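Local structure of centrosomal protein of 104 kDa (Homo sapiens, 5LPH) at residues N88-S93 with K131-H136; K73-P78 with I124-L129; I119-I124 with A168-V173; A66-S71 with S112-K117. The protein is required for ciliogenesis and for the structural integrity of the ciliary tip, and interacts with tubulin, the chain described here being its TOG domain. All coordinates share one frame; numbering follows the deposited sequence.

Contact 1. Residues N88-S93 with K131-H136; sequences NTLRAS and KLETAH
R91 and H136 meet where two helices run side by side, the arginine, in the conformer described here, reaching across one face of the imidazole. Its chain is extended from CG to NE, carrying the guanidinium past the ring: NH2 stands 3.3 Å above the ring plane, offset toward the rim, and the two planes are 47° apart. NH2 lies 3.4 Å from H136 ND1 at an angle too poor for a hydrogen bond, a polar group resting on an aromatic face. H136 has CG anti to the backbone N (chi1 -178°), and at the edge of its ring, in plane, a water lies 3.0 Å from NE2 and donates to R91 O. An alanine at H136 would probably leave R91 NH2 without the ring face under it and this water without its ring partner. Such nearly parallel helices, 12° apart with axes 11.0 Å from each other, belong to the HEAT-repeat solenoid of a TOG domain. The inner side is the buried one: L90 CD1 lies 4.3 Å from E133 CG, and I119 and I124 of helix 106-126 close on the same leucine. Toward the exposed side R91 NH1 makes a salt bridge to E133 OE1 at 3.4 Å whose hydrogen bond is weak, a doubtful hold since the arginine is modelled in two positions; E133 OE2 is hydrogen-bonded to S130 OG.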
loop_
_atom_site.group_PDB
_atom_site.type_symbol
_atom_site.label_atom_id
_atom_site.label_comp_id
_atom_site.label_asym_id
_atom_site.label_seq_id
_atom_site.Cartn_x
_atom_site.Cartn_y
_atom_site.Cartn_z
ATOM N N ASN A 88 14.131 3.876 17.748
ATOM C CA ASN A 88 13.201 3.132 18.616
ATOM C C ASN A 88 11.817 3.777 18.649
ATOM O O ASN A 88 10.800 3.093 18.539
ATOM C CB ASN A 88 13.731 3.034 20.055
ATOM C CG ASN A 88 14.915 2.100 20.189
ATOM O OD1 ASN A 88 15.100 1.187 19.382
ATOM N ND2 ASN A 88 15.725 2.323 21.219
ATOM N N THR A 89 11.802 5.098 18.805
ATOM C CA THR A 89 10.566 5.869 18.822
ATOM C C THR A 89 9.806 5.755 17.492
ATOM O O THR A 89 8.579 5.622 17.482
ATOM C CB THR A 89 10.856 7.337 19.183
ATOM O OG1 THR A 89 11.408 7.393 20.504
ATOM C CG2 THR A 89 9.602 8.152 19.166
ATOM N N LEU A 90 10.543 5.799 16.384
ATOM C CA LEU A 90 9.973 5.579 15.057
ATOM C C LEU A 90 9.358 4.187 14.924
ATOM O O LEU A 90 8.243 4.065 14.416
ATOM C CB LEU A 90 11.029 5.804 13.971
ATOM C CG LEU A 90 10.581 5.639 12.513
ATOM C CD1 LEU A 90 11.316 6.623 11.619
ATOM C CD2 LEU A 90 10.788 4.221 11.996
ATOM N N ARG A 91 10.079 3.157 15.376
ATOM C CA ARG A 91 9.610 1.765 15.259
ATOM C C ARG A 91 8.382 1.477 16.129
ATOM O O ARG A 91 7.492 0.721 15.728
ATOM C CB ARG A 91 10.745 0.766 15.562
ATOM C CG ARG A 91 11.801 0.723 14.458
ATOM C CD ARG A 91 12.898 -0.318 14.616
ATOM N NE ARG A 91 13.993 0.003 13.691
ATOM C CZ ARG A 91 14.240 -0.639 12.552
ATOM N NH1 ARG A 91 15.243 -0.247 11.778
ATOM N NH2 ARG A 91 13.503 -1.678 12.191
ATOM N N ALA A 92 8.334 2.085 17.312
ATOM C CA ALA A 92 7.182 1.951 18.204
ATOM C C ALA A 92 5.958 2.676 17.639
ATOM O O ALA A 92 4.835 2.181 17.739
ATOM C CB ALA A 92 7.517 2.496 19.577
ATOM N N SER A 93 6.188 3.851 17.056
ATOM C CA SER A 93 5.128 4.623 16.420
ATOM C C SER A 93 4.557 3.924 15.189
ATOM O O SER A 93 3.342 3.910 14.994
ATOM C CB SER A 93 5.625 6.022 16.060
ATOM O OG SER A 93 6.021 6.695 17.238
ATOM N N LYS A 131 17.711 5.307 4.598
ATOM C CA LYS A 131 16.756 4.610 3.739
ATOM C C LYS A 131 16.158 3.350 4.382
ATOM O O LYS A 131 15.067 2.932 3.998
ATOM C CB LYS A 131 17.425 4.224 2.410
ATOM C CG LYS A 131 17.782 5.398 1.510
ATOM C CD LYS A 131 18.565 4.930 0.289
ATOM C CE LYS A 131 18.932 6.087 -0.633
ATOM N NZ LYS A 131 17.741 6.737 -1.250
ATOM N N LEU A 132 16.873 2.729 5.324
ATOM C CA LEU A 132 16.334 1.571 6.057
ATOM C C LEU A 132 15.128 1.928 6.940
ATOM O O LEU A 132 14.236 1.102 7.125
ATOM C CB LEU A 132 17.415 0.889 6.908
ATOM C CG LEU A 132 18.535 0.142 6.178
ATOM C CD1 LEU A 132 19.578 -0.329 7.186
ATOM C CD2 LEU A 132 17.997 -1.037 5.377
ATOM N N GLU A 133 15.113 3.144 7.484
ATOM C CA GLU A 133 13.962 3.623 8.263
ATOM C C GLU A 133 12.750 3.879 7.375
ATOM O O GLU A 133 11.650 3.401 7.670
ATOM C CB GLU A 133 14.305 4.888 9.060
ATOM C CG GLU A 133 14.908 4.599 10.424
ATOM C CD GLU A 133 16.278 3.951 10.338
ATOM O OE1 GLU A 133 16.441 2.824 10.862
ATOM O OE2 GLU A 133 17.183 4.566 9.727
ATOM N N THR A 134 12.958 4.626 6.290
ATOM C CA THR A 134 11.908 4.868 5.300
ATOM C C THR A 134 11.317 3.551 4.812
ATOM O O THR A 134 10.099 3.380 4.809
ATOM C CB THR A 134 12.427 5.686 4.105
ATOM O OG1 THR A 134 12.919 6.946 4.573
ATOM C CG2 THR A 134 11.317 5.943 3.094
ATOM N N ALA A 135 12.187 2.615 4.446
ATOM C CA ALA A 135 11.760 1.280 4.021
ATOM C C ALA A 135 10.935 0.563 5.089
ATOM O O ALA A 135 9.939 -0.079 4.774
ATOM C CB ALA A 135 12.966 0.436 3.628
ATOM N N HIS A 136 11.357 0.665 6.346
ATOM C CA HIS A 136 10.623 0.044 7.454
ATOM C C HIS A 136 9.182 0.590 7.586
ATOM O O HIS A 136 8.243 -0.191 7.721
ATOM C CB HIS A 136 11.392 0.199 8.771
ATOM C CG HIS A 136 10.714 -0.445 9.937
ATOM N ND1 HIS A 136 10.787 -1.798 10.192
ATOM C CD2 HIS A 136 9.929 0.080 10.906
ATOM C CE1 HIS A 136 10.084 -2.078 11.275
ATOM N NE2 HIS A 136 9.555 -0.954 11.727
HETATM O O HOH W 1 7.531 -1.263 13.911
#

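Contact 2. Residues K73-P78 with I124-L129; sequences KLMEMP and IPKHKL
K126 and H127, projecting from the end of one helix, converge on M77 O just past the end of another. The two are turned against each other: CG of K126 sits 4.1 Å above the H127 ring plane, over its centre, so the first methylene after CB lies over the imidazole while the rest of the chain runs off to one side. With CG anti to the backbone N (chi1 173°), the K126 chain sets out toward residues 73-78; a bend at chi4 then places NZ 3.1 Å from M77 O, a weak hydrogen bond. The imidazole presents its edge to the same oxygen, which lies in the ring plane at 3.5 Å from H127 CE1. One water completes the cluster: it accepts from K126 NZ at 2.7 Å, donates to L74 O and M77 O, and sits 2.7 Å from H127 NE2. Further along the lysine chain, the selenomethionine M75 crosses it obliquely, CE meeting K126 CD at 3.9 Å. An alanine at H127 would probably deprive the water of its NE2 partner and leave K126 CG without the ring under it, the chain freer to swing. The helix bearing these residues closes in a Schellman motif, with K128 at positive phi, L129 N bonded to I124 O and a weak K128 N to P125 O bond. Within the TOG domain the contact thus joins the C-terminal ends of helices 60-76 and 106-126; L86 of the intervening helix 83-100 touches H127, and Y123 meets its ring edge-to-face.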
loop_
_atom_site.group_PDB
_atom_site.type_symbol
_atom_site.label_atom_id
_atom_site.label_comp_id
_atom_site.label_asym_id
_atom_site.label_seq_id
_atom_site.Cartn_x
_atom_site.Cartn_y
_atom_site.Cartn_z
ATOM N N LYS A 73 4.505 14.647 20.009
ATOM C CA LYS A 73 5.715 14.136 20.666
ATOM C C LYS A 73 6.881 13.887 19.706
ATOM O O LYS A 73 8.018 14.231 20.024
ATOM C CB LYS A 73 5.388 12.847 21.436
ATOM C CG LYS A 73 6.584 12.099 22.013
ATOM C CD LYS A 73 6.160 11.169 23.138
ATOM C CE LYS A 73 7.195 10.087 23.411
ATOM N NZ LYS A 73 6.739 9.176 24.497
ATOM N N LEU A 74 6.599 13.290 18.548
ATOM C CA LEU A 74 7.646 13.004 17.558
ATOM C C LEU A 74 8.331 14.270 17.049
ATOM O O LEU A 74 9.555 14.306 16.961
ATOM C CB LEU A 74 7.099 12.197 16.368
ATOM C CG LEU A 74 6.767 10.720 16.606
ATOM C CD1 LEU A 74 6.054 10.088 15.422
ATOM C CD2 LEU A 74 8.026 9.946 16.890
HETATM N N MSE A 75 7.547 15.298 16.730
HETATM C CA MSE A 75 8.090 16.549 16.176
HETATM C C MSE A 75 8.674 17.504 17.192
HETATM O O MSE A 75 9.365 18.445 16.808
HETATM C CB MSE A 75 7.027 17.265 15.340
HETATM C CG MSE A 75 6.653 16.468 14.089
HETATM SE SE MSE A 75 8.201 15.927 12.972
HETATM C CE MSE A 75 8.724 17.731 12.374
ATOM N N GLU A 76 8.420 17.282 18.481
ATOM C CA GLU A 76 9.055 18.078 19.539
ATOM C C GLU A 76 10.432 17.547 19.957
ATOM O O GLU A 76 11.130 18.213 20.717
ATOM C CB GLU A 76 8.146 18.177 20.771
ATOM C CG GLU A 76 6.915 19.043 20.551
ATOM C CD GLU A 76 5.964 19.057 21.742
ATOM O OE1 GLU A 76 6.337 18.576 22.837
ATOM O OE2 GLU A 76 4.832 19.561 21.582
HETATM N N MSE A 77 10.831 16.368 19.473
HETATM C CA MSE A 77 12.132 15.800 19.844
HETATM C C MSE A 77 13.238 16.590 19.181
HETATM O O MSE A 77 13.213 16.770 17.963
HETATM C CB MSE A 77 12.249 14.331 19.458
HETATM C CG MSE A 77 11.500 13.481 20.471
HETATM SE SE MSE A 77 11.318 11.666 19.741
HETATM C CE MSE A 77 12.515 10.777 21.028
ATOM N N PRO A 78 14.215 17.061 19.964
ATOM C CA PRO A 78 15.234 17.968 19.425
ATOM C C PRO A 78 16.200 17.306 18.427
ATOM O O PRO A 78 16.399 16.087 18.464
ATOM C CB PRO A 78 15.980 18.437 20.679
ATOM C CG PRO A 78 15.842 17.312 21.644
ATOM C CD PRO A 78 14.497 16.699 21.370
ATOM N N ILE A 124 11.811 11.780 9.448
ATOM C CA ILE A 124 12.990 11.111 8.875
ATOM C C ILE A 124 14.011 12.101 8.264
ATOM O O ILE A 124 15.188 12.039 8.619
ATOM C CB ILE A 124 12.593 9.971 7.898
ATOM C CG1 ILE A 124 12.128 8.753 8.712
ATOM C CG2 ILE A 124 13.755 9.589 6.979
ATOM C CD1 ILE A 124 11.472 7.650 7.901
ATOM N N PRO A 125 13.570 13.004 7.358
ATOM C CA PRO A 125 14.493 14.040 6.843
ATOM C C PRO A 125 15.004 15.062 7.877
ATOM O O PRO A 125 16.138 15.527 7.748
ATOM C CB PRO A 125 13.678 14.738 5.739
ATOM C CG PRO A 125 12.267 14.311 5.940
ATOM C CD PRO A 125 12.323 12.955 6.571
ATOM N N LYS A 126 14.194 15.400 8.880
ATOM C CA LYS A 126 14.625 16.301 9.966
ATOM C C LYS A 126 15.840 15.770 10.728
ATOM O O LYS A 126 16.764 16.523 11.022
ATOM C CB LYS A 126 13.472 16.557 10.947
ATOM C CG LYS A 126 13.829 17.348 12.203
ATOM C CD LYS A 126 12.620 18.105 12.736
ATOM C CE LYS A 126 12.930 18.892 13.998
ATOM N NZ LYS A 126 12.517 18.170 15.229
ATOM N N HIS A 127 15.827 14.476 11.039
ATOM C CA HIS A 127 16.894 13.842 11.816
ATOM C C HIS A 127 17.918 13.099 10.948
ATOM O O HIS A 127 18.781 12.396 11.483
ATOM C CB HIS A 127 16.283 12.903 12.858
ATOM C CG HIS A 127 15.386 13.593 13.835
ATOM N ND1 HIS A 127 15.863 14.437 14.812
ATOM C CD2 HIS A 127 14.041 13.568 13.983
ATOM C CE1 HIS A 127 14.851 14.903 15.522
ATOM N NE2 HIS A 127 13.733 14.391 15.040
ATOM N N LYS A 128 17.814 13.253 9.623
ATOM C CA LYS A 128 18.740 12.658 8.656
ATOM C C LYS A 128 18.901 11.147 8.850
ATOM O O LYS A 128 20.020 10.624 8.871
ATOM C CB LYS A 128 20.094 13.373 8.705
ATOM C CG LYS A 128 20.005 14.889 8.556
ATOM C CD LYS A 128 21.369 15.493 8.217
ATOM C CE LYS A 128 21.626 16.869 8.841
ATOM N NZ LYS A 128 21.491 18.003 7.868
ATOM N N LEU A 129 17.772 10.456 9.005
ATOM C CA LEU A 129 17.764 9.001 9.163
ATOM C C LEU A 129 17.867 8.349 7.789
ATOM O O LEU A 129 17.646 8.993 6.763
ATOM C CB LEU A 129 16.519 8.505 9.928
ATOM C CG LEU A 129 16.549 8.566 11.475
ATOM C CD1 LEU A 129 17.114 9.903 11.907
ATOM C CD2 LEU A 129 15.260 8.258 12.245
HETATM O O HOH W 2 11.483 15.731 15.831
#

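Contact 3. Residues I119-I124 with A168-V173; sequences IITQYI and ALFKEV
T121 OG1 lies over one face of the F170 ring, the shortest polar approach of the contact, though not a hydrogen bond. It stands 3.3 Å above the ring plane, offset toward the rim, with CE2 the nearest carbon at 3.4 Å. OG1 lies anti to the carbonyl carbon of its own residue (chi1 -64°), and the threonine side chain crosses that of F170 at about a right angle. Most of the remainder is apolar. I120 CG2 meets V173 CG2 at 3.8 Å and is 4.3 Å from F170 CD2, so a single methyl is shared between the valine and the phenylalanine. E172 OE2 stays 4.2 Å from I120 O, too far for a bond. F170 occupies the N-cap position before the short helix 171-174, and its segment lies in HEAT repeat 1 of the TOG domain; the contact joins it to helix 106-126, which has a wider pi-type turn at 119-123. C137 and T134 of helix 131-147 touch I120 and V173 respectively, extending the apolar patch. With no hydrogen bond across the two segments, cohesion between them probably comes from van der Waals packing and from a hydroxyl set against an aromatic face.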
loop_
_atom_site.group_PDB
_atom_site.type_symbol
_atom_site.label_atom_id
_atom_site.label_comp_id
_atom_site.label_asym_id
_atom_site.label_seq_id
_atom_site.Cartn_x
_atom_site.Cartn_y
_atom_site.Cartn_z
ATOM N N ILE A 119 5.810 11.034 9.682
ATOM C CA ILE A 119 7.011 10.228 9.955
ATOM C C ILE A 119 7.909 10.112 8.712
ATOM O O ILE A 119 9.118 10.324 8.798
ATOM C CB ILE A 119 6.657 8.818 10.500
ATOM C CG1 ILE A 119 6.072 8.927 11.912
ATOM C CG2 ILE A 119 7.888 7.919 10.554
ATOM C CD1 ILE A 119 5.285 7.712 12.350
ATOM N N ILE A 120 7.314 9.773 7.571
ATOM C CA ILE A 120 8.073 9.588 6.329
ATOM C C ILE A 120 8.596 10.918 5.763
ATOM O O ILE A 120 9.744 10.991 5.349
ATOM C CB ILE A 120 7.247 8.828 5.258
ATOM C CG1 ILE A 120 6.939 7.403 5.735
ATOM C CG2 ILE A 120 7.993 8.784 3.923
ATOM C CD1 ILE A 120 5.795 6.734 5.000
ATOM N N THR A 121 7.751 11.950 5.762
ATOM C CA THR A 121 8.012 13.216 5.051
ATOM C C THR A 121 8.661 14.326 5.891
ATOM O O THR A 121 9.246 15.251 5.326
ATOM C CB THR A 121 6.665 13.700 4.420
ATOM O OG1 THR A 121 6.251 12.737 3.448
ATOM C CG2 THR A 121 6.675 15.103 3.755
ATOM N N GLN A 122 8.566 14.248 7.219
ATOM C CA GLN A 122 9.078 15.317 8.094
ATOM C C GLN A 122 10.108 14.840 9.121
ATOM O O GLN A 122 11.186 15.419 9.220
ATOM C CB GLN A 122 7.917 16.025 8.799
ATOM C CG GLN A 122 6.815 16.493 7.853
ATOM C CD GLN A 122 5.802 17.400 8.530
ATOM O OE1 GLN A 122 4.631 17.038 8.688
ATOM N NE2 GLN A 122 6.252 18.579 8.948
ATOM N N TYR A 123 9.770 13.799 9.879
ATOM C CA TYR A 123 10.626 13.277 10.954
ATOM C C TYR A 123 11.923 12.676 10.424
ATOM O O TYR A 123 13.003 13.008 10.909
ATOM C CB TYR A 123 9.848 12.222 11.743
ATOM C CG TYR A 123 10.529 11.598 12.950
ATOM C CD1 TYR A 123 10.434 12.182 14.216
ATOM C CD2 TYR A 123 11.198 10.380 12.842
ATOM C CE1 TYR A 123 11.018 11.588 15.329
ATOM C CE2 TYR A 123 11.782 9.781 13.947
ATOM C CZ TYR A 123 11.690 10.387 15.187
ATOM O OH TYR A 123 12.272 9.776 16.278
ATOM N N ILE A 124 11.811 11.780 9.448
ATOM C CA ILE A 124 12.990 11.111 8.875
ATOM C C ILE A 124 14.011 12.101 8.264
ATOM O O ILE A 124 15.188 12.039 8.619
ATOM C CB ILE A 124 12.593 9.971 7.898
ATOM C CG1 ILE A 124 12.128 8.753 8.712
ATOM C CG2 ILE A 124 13.755 9.589 6.979
ATOM C CD1 ILE A 124 11.472 7.650 7.901
ATOM N N ALA A 168 3.771 6.520 -2.826
ATOM C CA ALA A 168 4.536 6.010 -3.971
ATOM C C ALA A 168 5.301 7.092 -4.749
ATOM O O ALA A 168 6.331 6.792 -5.369
ATOM C CB ALA A 168 3.628 5.233 -4.914
ATOM N N LEU A 169 4.792 8.328 -4.717
ATOM C CA LEU A 169 5.407 9.465 -5.408
ATOM C C LEU A 169 6.241 10.416 -4.517
ATOM O O LEU A 169 6.910 11.301 -5.052
ATOM C CB LEU A 169 4.325 10.237 -6.190
ATOM C CG LEU A 169 3.795 9.485 -7.433
ATOM C CD1 LEU A 169 2.342 9.757 -7.833
ATOM C CD2 LEU A 169 4.742 9.759 -8.593
ATOM N N PHE A 170 6.226 10.241 -3.191
ATOM C CA PHE A 170 7.198 10.925 -2.317
ATOM C C PHE A 170 8.611 10.508 -2.730
ATOM O O PHE A 170 8.891 9.318 -2.896
ATOM C CB PHE A 170 7.023 10.565 -0.819
ATOM C CG PHE A 170 5.748 11.108 -0.152
ATOM C CD1 PHE A 170 5.033 12.246 -0.600
ATOM C CD2 PHE A 170 5.270 10.456 0.984
ATOM C CE1 PHE A 170 3.878 12.669 0.071
ATOM C CE2 PHE A 170 4.123 10.871 1.645
ATOM C CZ PHE A 170 3.428 11.980 1.192
ATOM N N LYS A 171 9.494 11.494 -2.861
ATOM C CA LYS A 171 10.834 11.309 -3.445
ATOM C C LYS A 171 11.617 10.149 -2.806
ATOM O O LYS A 171 12.117 9.252 -3.507
ATOM C CB LYS A 171 11.618 12.637 -3.342
ATOM C CG LYS A 171 11.000 13.784 -4.141
ATOM C CD LYS A 171 11.878 15.024 -4.137
ATOM C CE LYS A 171 11.262 16.130 -4.985
ATOM N NZ LYS A 171 12.113 17.352 -5.011
ATOM N N GLU A 172 11.648 10.135 -1.477
ATOM C CA GLU A 172 12.407 9.130 -0.725
ATOM C C GLU A 172 11.854 7.712 -0.898
ATOM O O GLU A 172 12.619 6.747 -0.955
ATOM C CB GLU A 172 12.448 9.467 0.770
ATOM C CG GLU A 172 12.939 10.849 1.145
ATOM C CD GLU A 172 11.823 11.872 1.351
ATOM O OE1 GLU A 172 10.784 11.801 0.652
ATOM O OE2 GLU A 172 11.989 12.756 2.215
ATOM N N VAL A 173 10.531 7.592 -0.985
ATOM C CA VAL A 173 9.873 6.290 -1.140
ATOM C C VAL A 173 9.938 5.789 -2.584
ATOM O O VAL A 173 10.134 4.590 -2.813
ATOM C CB VAL A 173 8.406 6.350 -0.655
ATOM C CG1 VAL A 173 7.672 5.038 -0.926
ATOM C CG2 VAL A 173 8.371 6.687 0.828
#

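Contact 4. Residues A66-S71 with S112-K117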
loop_
_atom_site.group_PDB
_atom_site.type_symbol
_atom_site.label_atom_id
_atom_site.label_comp_id
_atom_site.label_asym_id
_atom_site.label_seq_id
_atom_site.Cartn_x
_atom_site.Cartn_y
_atom_site.Cartn_z
ATOM N N ALA A 66 -4.416 9.453 21.224
ATOM C CA ALA A 66 -3.106 8.813 21.317
ATOM C C ALA A 66 -2.255 9.089 20.077
ATOM O O ALA A 66 -1.086 9.445 20.199
ATOM C CB ALA A 66 -3.256 7.317 21.519
ATOM N N LEU A 67 -2.855 8.935 18.896
ATOM C CA LEU A 67 -2.151 9.160 17.630
ATOM C C LEU A 67 -1.781 10.620 17.421
ATOM O O LEU A 67 -0.681 10.912 16.965
ATOM C CB LEU A 67 -2.960 8.620 16.447
ATOM C CG LEU A 67 -3.097 7.095 16.473
ATOM C CD1 LEU A 67 -4.223 6.623 15.567
ATOM C CD2 LEU A 67 -1.798 6.422 16.077
ATOM N N LEU A 68 -2.690 11.532 17.758
ATOM C CA LEU A 68 -2.403 12.972 17.680
ATOM C C LEU A 68 -1.370 13.413 18.726
ATOM O O LEU A 68 -0.547 14.273 18.444
ATOM C CB LEU A 68 -3.686 13.807 17.811
ATOM C CG LEU A 68 -4.800 13.587 16.767
ATOM C CD1 LEU A 68 -6.011 14.458 17.085
ATOM C CD2 LEU A 68 -4.317 13.834 15.342
ATOM N N ALA A 69 -1.412 12.826 19.920
ATOM C CA ALA A 69 -0.400 13.088 20.959
ATOM C C ALA A 69 0.984 12.593 20.537
ATOM O O ALA A 69 1.990 13.273 20.743
ATOM C CB ALA A 69 -0.801 12.433 22.273
ATOM N N LEU A 70 1.019 11.406 19.939
ATOM C CA LEU A 70 2.251 10.816 19.425
ATOM C C LEU A 70 2.838 11.674 18.300
ATOM O O LEU A 70 4.052 11.865 18.225
ATOM C CB LEU A 70 1.966 9.393 18.933
ATOM C CG LEU A 70 3.129 8.451 18.642
ATOM C CD1 LEU A 70 4.115 8.386 19.800
ATOM C CD2 LEU A 70 2.579 7.066 18.337
ATOM N N SER A 71 1.958 12.191 17.441
ATOM C CA SER A 71 2.329 13.129 16.380
ATOM C C SER A 71 3.055 14.366 16.931
ATOM O O SER A 71 4.110 14.737 16.425
ATOM C CB SER A 71 1.085 13.534 15.577
ATOM O OG SER A 71 1.412 14.339 14.462
ATOM N N SER A 112 -4.122 8.062 11.727
ATOM C CA SER A 112 -2.972 7.178 11.502
ATOM C C SER A 112 -2.234 7.510 10.193
ATOM O O SER A 112 -1.008 7.432 10.147
ATOM C CB SER A 112 -3.383 5.702 11.522
ATOM O OG SER A 112 -3.950 5.292 10.287
ATOM N N LEU A 113 -2.977 7.898 9.154
ATOM C CA LEU A 113 -2.371 8.306 7.879
ATOM C C LEU A 113 -1.616 9.633 8.002
ATOM O O LEU A 113 -0.531 9.786 7.450
ATOM C CB LEU A 113 -3.422 8.387 6.761
ATOM C CG LEU A 113 -4.191 7.103 6.429
ATOM C CD1 LEU A 113 -5.101 7.321 5.232
ATOM C CD2 LEU A 113 -3.256 5.935 6.166
ATOM N N LYS A 114 -2.191 10.577 8.738
ATOM C CA LYS A 114 -1.536 11.852 9.043
ATOM C C LYS A 114 -0.213 11.632 9.796
ATOM O O LYS A 114 0.805 12.241 9.465
ATOM C CB LYS A 114 -2.492 12.726 9.861
ATOM C CG LYS A 114 -1.953 14.075 10.303
ATOM C CD LYS A 114 -2.946 14.769 11.229
ATOM C CE LYS A 114 -2.338 15.993 11.901
ATOM N NZ LYS A 114 -2.147 17.111 10.937
ATOM N N LEU A 115 -0.239 10.760 10.800
ATOM C CA LEU A 115 0.964 10.387 11.547
ATOM C C LEU A 115 2.001 9.711 10.637
ATOM O O LEU A 115 3.184 10.035 10.695
ATOM C CB LEU A 115 0.597 9.458 12.714
ATOM C CG LEU A 115 1.721 8.893 13.589
ATOM C CD1 LEU A 115 2.591 10.000 14.150
ATOM C CD2 LEU A 115 1.151 8.056 14.724
ATOM N N LEU A 116 1.549 8.770 9.812
ATOM C CA LEU A 116 2.433 8.035 8.905
ATOM C C LEU A 116 3.117 8.977 7.929
ATOM O O LEU A 116 4.331 8.896 7.743
ATOM C CB LEU A 116 1.656 6.957 8.136
ATOM C CG LEU A 116 2.450 6.004 7.236
ATOM C CD1 LEU A 116 3.650 5.392 7.945
ATOM C CD2 LEU A 116 1.537 4.910 6.700
ATOM N N LYS A 117 2.339 9.878 7.334
ATOM C CA LYS A 117 2.879 10.883 6.422
ATOM C C LYS A 117 3.920 11.787 7.099
ATOM O O LYS A 117 4.957 12.082 6.508
ATOM C CB LYS A 117 1.759 11.720 5.792
ATOM C CG LYS A 117 2.262 12.873 4.936
ATOM C CD LYS A 117 1.202 13.416 3.997
ATOM C CE LYS A 117 1.724 14.652 3.278
ATOM N NZ LYS A 117 0.689 15.280 2.417
#
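L67 and L115 meet between two nearly parallel helices of the HEAT-repeat solenoid that forms this TOG domain. The helix axes cross at 17° and approach to 9.5 Å, with helix 83-100 following the first in the chain and leading to the second. Apolar contacts carry the interface. L115 places its CG anti to the backbone N (chi1 177°), directing the branch toward the facing helix, and its two methyls divide the work. CD2 meets L67 CD2 at 3.6 Å, the two leucine side chains crossing at about a right angle, and also L70 CD2 at 4.0 Å. V97 of helix 83-100 touches L115 as well, and A100 touches L67, so the same helix backs both leucines. Contacts of carbon with polar residues come next. L67 CD1 packs on the start of the second segment, 4.1 Å from S112 N, while S112 OG turns to its own helix and bonds to F109 O. On the more exposed side L68 CD2 brushes the aliphatic part of K114 at CD, 4.4 Å away. No hydrogen bond links the two segments. The other methyl of L115, CD1, rests against the backbone of S71, 3.9 Å from its CA.

The four contacts form a continuous patch of the TOG solenoid, neighbouring centres lying about 12 to 15 Å apart. Helix 106-126 is the common element: it supplies a segment to contacts 2, 3 and 4, and touches contact 1 through I124 CG1, 3.7 Å from L90 CD1. Contacts 2 and 4 join the same two helices at successive levels, bridged by L74 CD1 and L115 CD1 at 3.7 Å. Contact 1 joins the helices that follow these two in the chain, 83-100 and 131-147, and T134 CG2 carries it to V173 CG2 of contact 3 at 3.8 Å. Contacts 3 and 4 meet where F170 CZ lies 3.8 Å from K117 CE. Contact 2 is the most peripheral, its centre about 24 Å from the centre of the chain.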